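Local coordinates for mitochondrial RNA-binding protein 2 (Trypanosoma brucei, PDB 2GIA) that pairs with mitochondrial RNA-binding protein 1 in a guide-RNA binding complex that acts as an RNA matchmaker in mitochondrial RNA editing, at residues Val166-Val170 and Ala171-Met175; Gln182-His185 and Tyr186-Phe190. All coordinates share one frame; numbering follows the deposited sequence.

Interaction 1: residues Val166-Val170 and Ala171-Met175; sequences VEFDV and AESLM
D169 and E172 form a capping box at the start of helix 170-187, where strand residues 166-168 and helix residues 171-175 run at 90° to each other. The two side chains cross nearly perpendicular to each other, and their carboxylates lie stacked with planes 29° apart. Each reaches the other's backbone: E172 N gives a nearly straight bond to D169 OD1 (2.9 Å), while D169 N donates to E172 OE1 (2.9 Å) from the anti side of that carboxylate. D169 holds CG between its own N and carbonyl carbon (chi1 69°), which points OD1 at E172 N, met nearly along the C-O axis. Two carboxylate oxygens, D169 OD1 and E172 OE1, thus come within 3.5 Å, a closeness the two N-H donors would be expected to ease. Water 1 donates to D169 OD2 and, weakly, to E172 OE2; D169 OD2 is also bonded to Y76 of the mitochondrial RNA-binding protein 1 chain. On the strand, the F168 ring turns its edge to the E172 backbone, F168 CD1 lying 3.6 Å from E172 O. S173 grips D169 O twice, through its N and through OG, which sits above the carbonyl plane at 2.9 Å from D169 O.

Interaction 2: residues Gln182-His185 and Tyr186-Phe190; sequences QALH and YNTGF
H185, Y186 and F190 make an aromatic cluster at the C-terminal end of helix 170-187, which closes in a Schellman motif with G189 at positive phi. Among the rings, H185 turns its edge toward the face of Y186 in an offset edge-to-face pair, planes 65° apart. F190 meets the imidazole differently: its CB sits over one face in a CH-pi contact, 3.5 Å from the centroid of the H185 ring, while the phenyl ring runs nearly parallel but slid aside, so overlap is slight. In H185, CG anti to the backbone N (chi1 -174°) sets the imidazole where F190 CB can lie over its face. Both its nitrogens are hydrogen-bonded to one chain of mitochondrial RNA-binding protein 1, ND1 to S141 and NE2 to E145, which should fix the ring's rotation.

Polar side chains add a water bridge. Q182 and Y186 lie side by side, and water 2 joins Q182 OE1 (2.7 Å) to Y186 OH (2.8 Å); R150 of the mitochondrial RNA-binding protein 1 chain that bonds H185 is a further partner of this hydroxyl.

Main-chain carbonyls accept the closing bonds. F190 N returns to H185 O (3.2 Å), and G189 N to Y186 O (2.9 Å). L184 O takes two donors from T188, the backbone N and the side-chain hydroxyl, on opposite faces of its carbonyl plane, with T188 OG1 2.7 Å from L184 O.

Interactions 1 and 2 mark the two ends of helix 170-187: residues 166-175 carry the chain from strand 160-168 into the first turns of the helix, and residues 182-190 bring it to a close. Their centres lie 22 Å apart and their nearest atoms about 8 Å apart, so they do not touch and are joined through the helix itself. Interaction 1 is the nearer to the middle of the chain, about 10 Å from its centre to that of the chain, against 18 Å for interaction 2. Both meet mitochondrial RNA-binding protein 1: one chain of it packs on V170, A171, L174 and M175, whereas two chains of it reach interaction 2, which places both helix ends at subunit interfaces.

Interaction 1: residues Val166-Val170 and Ala171-Met175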
# COMPACT_ATOMS: atom_id res chain seq x y z
N VAL D 166 -12.09 -17.41 17.69
CA VAL D 166 -10.68 -17.20 17.37
C VAL D 166 -10.33 -15.77 17.78
O VAL D 166 -10.96 -14.83 17.32
CB VAL D 166 -10.37 -17.39 15.86
CG1 VAL D 166 -8.90 -17.05 15.57
CG2 VAL D 166 -10.63 -18.84 15.45
N GLU D 167 -9.37 -15.64 18.69
CA GLU D 167 -8.92 -14.34 19.17
C GLU D 167 -7.81 -13.86 18.22
O GLU D 167 -6.95 -14.64 17.80
CB GLU D 167 -8.32 -14.45 20.59
CG GLU D 167 -9.29 -14.87 21.71
CD GLU D 167 -10.51 -13.96 21.80
OE1 GLU D 167 -10.46 -12.80 21.33
OE2 GLU D 167 -11.52 -14.41 22.36
N PHE D 168 -7.82 -12.58 17.91
CA PHE D 168 -6.79 -12.00 17.06
C PHE D 168 -6.04 -10.99 17.92
O PHE D 168 -6.63 -9.98 18.31
CB PHE D 168 -7.43 -11.25 15.88
CG PHE D 168 -7.98 -12.15 14.81
CD1 PHE D 168 -7.31 -12.28 13.58
CD2 PHE D 168 -9.15 -12.87 15.02
CE1 PHE D 168 -7.81 -13.13 12.59
CE2 PHE D 168 -9.67 -13.73 14.04
CZ PHE D 168 -9.01 -13.86 12.82
N ASP D 169 -4.78 -11.24 18.23
CA ASP D 169 -4.01 -10.26 19.00
C ASP D 169 -3.58 -9.10 18.07
O ASP D 169 -4.03 -9.01 16.93
CB ASP D 169 -2.80 -10.90 19.73
CG ASP D 169 -1.69 -11.37 18.79
OD1 ASP D 169 -1.68 -11.02 17.59
OD2 ASP D 169 -0.79 -12.10 19.26
N VAL D 170 -2.75 -8.19 18.57
CA VAL D 170 -2.35 -7.03 17.78
C VAL D 170 -1.73 -7.39 16.44
O VAL D 170 -2.04 -6.76 15.44
CB VAL D 170 -1.36 -6.14 18.53
CG1 VAL D 170 -0.93 -4.98 17.65
CG2 VAL D 170 -2.01 -5.62 19.77
N ALA D 171 -0.85 -8.37 16.44
CA ALA D 171 -0.20 -8.81 15.19
C ALA D 171 -1.18 -9.48 14.25
O ALA D 171 -1.20 -9.19 13.07
CB ALA D 171 0.97 -9.77 15.50
N GLU D 172 -1.96 -10.42 14.77
CA GLU D 172 -2.92 -11.16 13.94
C GLU D 172 -4.00 -10.28 13.33
O GLU D 172 -4.45 -10.53 12.20
CB GLU D 172 -3.55 -12.29 14.80
CG GLU D 172 -2.46 -13.27 15.26
CD GLU D 172 -2.87 -14.17 16.47
OE1 GLU D 172 -3.76 -13.79 17.26
OE2 GLU D 172 -2.26 -15.25 16.62
N SER D 173 -4.41 -9.24 14.06
CA SER D 173 -5.42 -8.33 13.58
C SER D 173 -4.82 -7.48 12.45
O SER D 173 -5.48 -7.21 11.45
CB SER D 173 -5.85 -7.40 14.72
OG SER D 173 -6.51 -8.16 15.72
N LEU D 174 -3.57 -7.05 12.64
CA LEU D 174 -2.88 -6.26 11.61
C LEU D 174 -2.76 -7.14 10.37
O LEU D 174 -2.98 -6.70 9.25
CB LEU D 174 -1.49 -5.86 12.13
CG LEU D 174 -0.63 -4.96 11.24
CD1 LEU D 174 -1.47 -3.79 10.74
CD2 LEU D 174 0.58 -4.44 12.06
N MET D 175 -2.40 -8.41 10.57
CA MET D 175 -2.30 -9.32 9.44
C MET D 175 -3.62 -9.44 8.70
O MET D 175 -3.64 -9.42 7.48
CB MET D 175 -1.87 -10.72 9.89
CG MET D 175 -0.42 -10.79 10.32
SD MET D 175 0.01 -12.41 11.08
CE MET D 175 -0.04 -13.27 9.59
O HOH W 1 0.75 -14.10 17.90

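Interaction 2: residues Gln182-His185 and Tyr186-Phe190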
# COMPACT_ATOMS: atom_id res chain seq x y z
N GLN D 182 -5.37 -6.28 0.72
CA GLN D 182 -4.88 -6.86 -0.56
C GLN D 182 -6.04 -7.57 -1.28
O GLN D 182 -6.20 -7.41 -2.47
CB GLN D 182 -3.79 -7.91 -0.31
CG GLN D 182 -2.47 -7.27 0.16
CD GLN D 182 -1.74 -6.64 -1.00
OE1 GLN D 182 -1.15 -7.33 -1.83
NE2 GLN D 182 -1.78 -5.35 -1.07
N ALA D 183 -6.86 -8.36 -0.56
CA ALA D 183 -7.96 -9.05 -1.27
C ALA D 183 -8.90 -8.05 -1.96
O ALA D 183 -9.32 -8.27 -3.13
CB ALA D 183 -8.75 -9.95 -0.30
N LEU D 184 -9.23 -6.95 -1.28
CA LEU D 184 -10.13 -5.97 -1.87
C LEU D 184 -9.43 -5.32 -3.10
O LEU D 184 -10.05 -5.11 -4.16
CB LEU D 184 -10.49 -4.91 -0.84
CG LEU D 184 -11.44 -3.79 -1.23
CD1 LEU D 184 -12.79 -4.40 -1.75
CD2 LEU D 184 -11.67 -2.87 -0.03
N HIS D 185 -8.15 -5.01 -2.97
CA HIS D 185 -7.34 -4.39 -4.08
C HIS D 185 -7.36 -5.29 -5.34
O HIS D 185 -7.68 -4.84 -6.46
CB HIS D 185 -5.88 -4.23 -3.60
CG HIS D 185 -4.99 -3.49 -4.56
ND1 HIS D 185 -5.03 -2.12 -4.69
CD2 HIS D 185 -4.01 -3.92 -5.38
CE1 HIS D 185 -4.11 -1.73 -5.56
NE2 HIS D 185 -3.47 -2.81 -5.99
N TYR D 186 -7.01 -6.56 -5.15
CA TYR D 186 -7.00 -7.51 -6.26
C TYR D 186 -8.42 -7.81 -6.78
O TYR D 186 -8.62 -7.81 -7.98
CB TYR D 186 -6.28 -8.81 -5.87
CG TYR D 186 -4.76 -8.63 -5.93
CD1 TYR D 186 -4.03 -9.10 -7.02
CD2 TYR D 186 -4.09 -7.91 -4.93
CE1 TYR D 186 -2.63 -8.84 -7.13
CE2 TYR D 186 -2.71 -7.64 -5.02
CZ TYR D 186 -1.98 -8.11 -6.14
OH TYR D 186 -0.65 -7.80 -6.28
N ASN D 187 -9.38 -8.05 -5.90
CA ASN D 187 -10.73 -8.35 -6.36
C ASN D 187 -11.38 -7.21 -7.13
O ASN D 187 -12.26 -7.42 -7.98
CB ASN D 187 -11.64 -8.75 -5.19
CG ASN D 187 -12.90 -9.46 -5.67
OD1 ASN D 187 -12.81 -10.52 -6.32
ND2 ASN D 187 -14.06 -8.88 -5.39
N THR D 188 -10.93 -5.99 -6.85
CA THR D 188 -11.48 -4.84 -7.54
C THR D 188 -10.88 -4.73 -8.94
O THR D 188 -11.40 -4.01 -9.79
CB THR D 188 -11.18 -3.55 -6.73
OG1 THR D 188 -11.85 -3.66 -5.46
CG2 THR D 188 -11.64 -2.31 -7.47
N GLY D 189 -9.79 -5.42 -9.19
CA GLY D 189 -9.19 -5.37 -10.52
C GLY D 189 -7.95 -4.49 -10.68
O GLY D 189 -7.47 -4.27 -11.81
N PHE D 190 -7.40 -4.02 -9.57
CA PHE D 190 -6.24 -3.14 -9.65
C PHE D 190 -4.95 -3.81 -10.11
O PHE D 190 -3.97 -3.11 -10.36
CB PHE D 190 -6.00 -2.45 -8.31
CG PHE D 190 -6.93 -1.30 -8.05
CD1 PHE D 190 -6.81 -0.12 -8.79
CD2 PHE D 190 -7.96 -1.41 -7.12
CE1 PHE D 190 -7.69 0.95 -8.58
CE2 PHE D 190 -8.87 -0.35 -6.89
CZ PHE D 190 -8.73 0.83 -7.61
O HOH W 2 0.54 -7.04 -3.90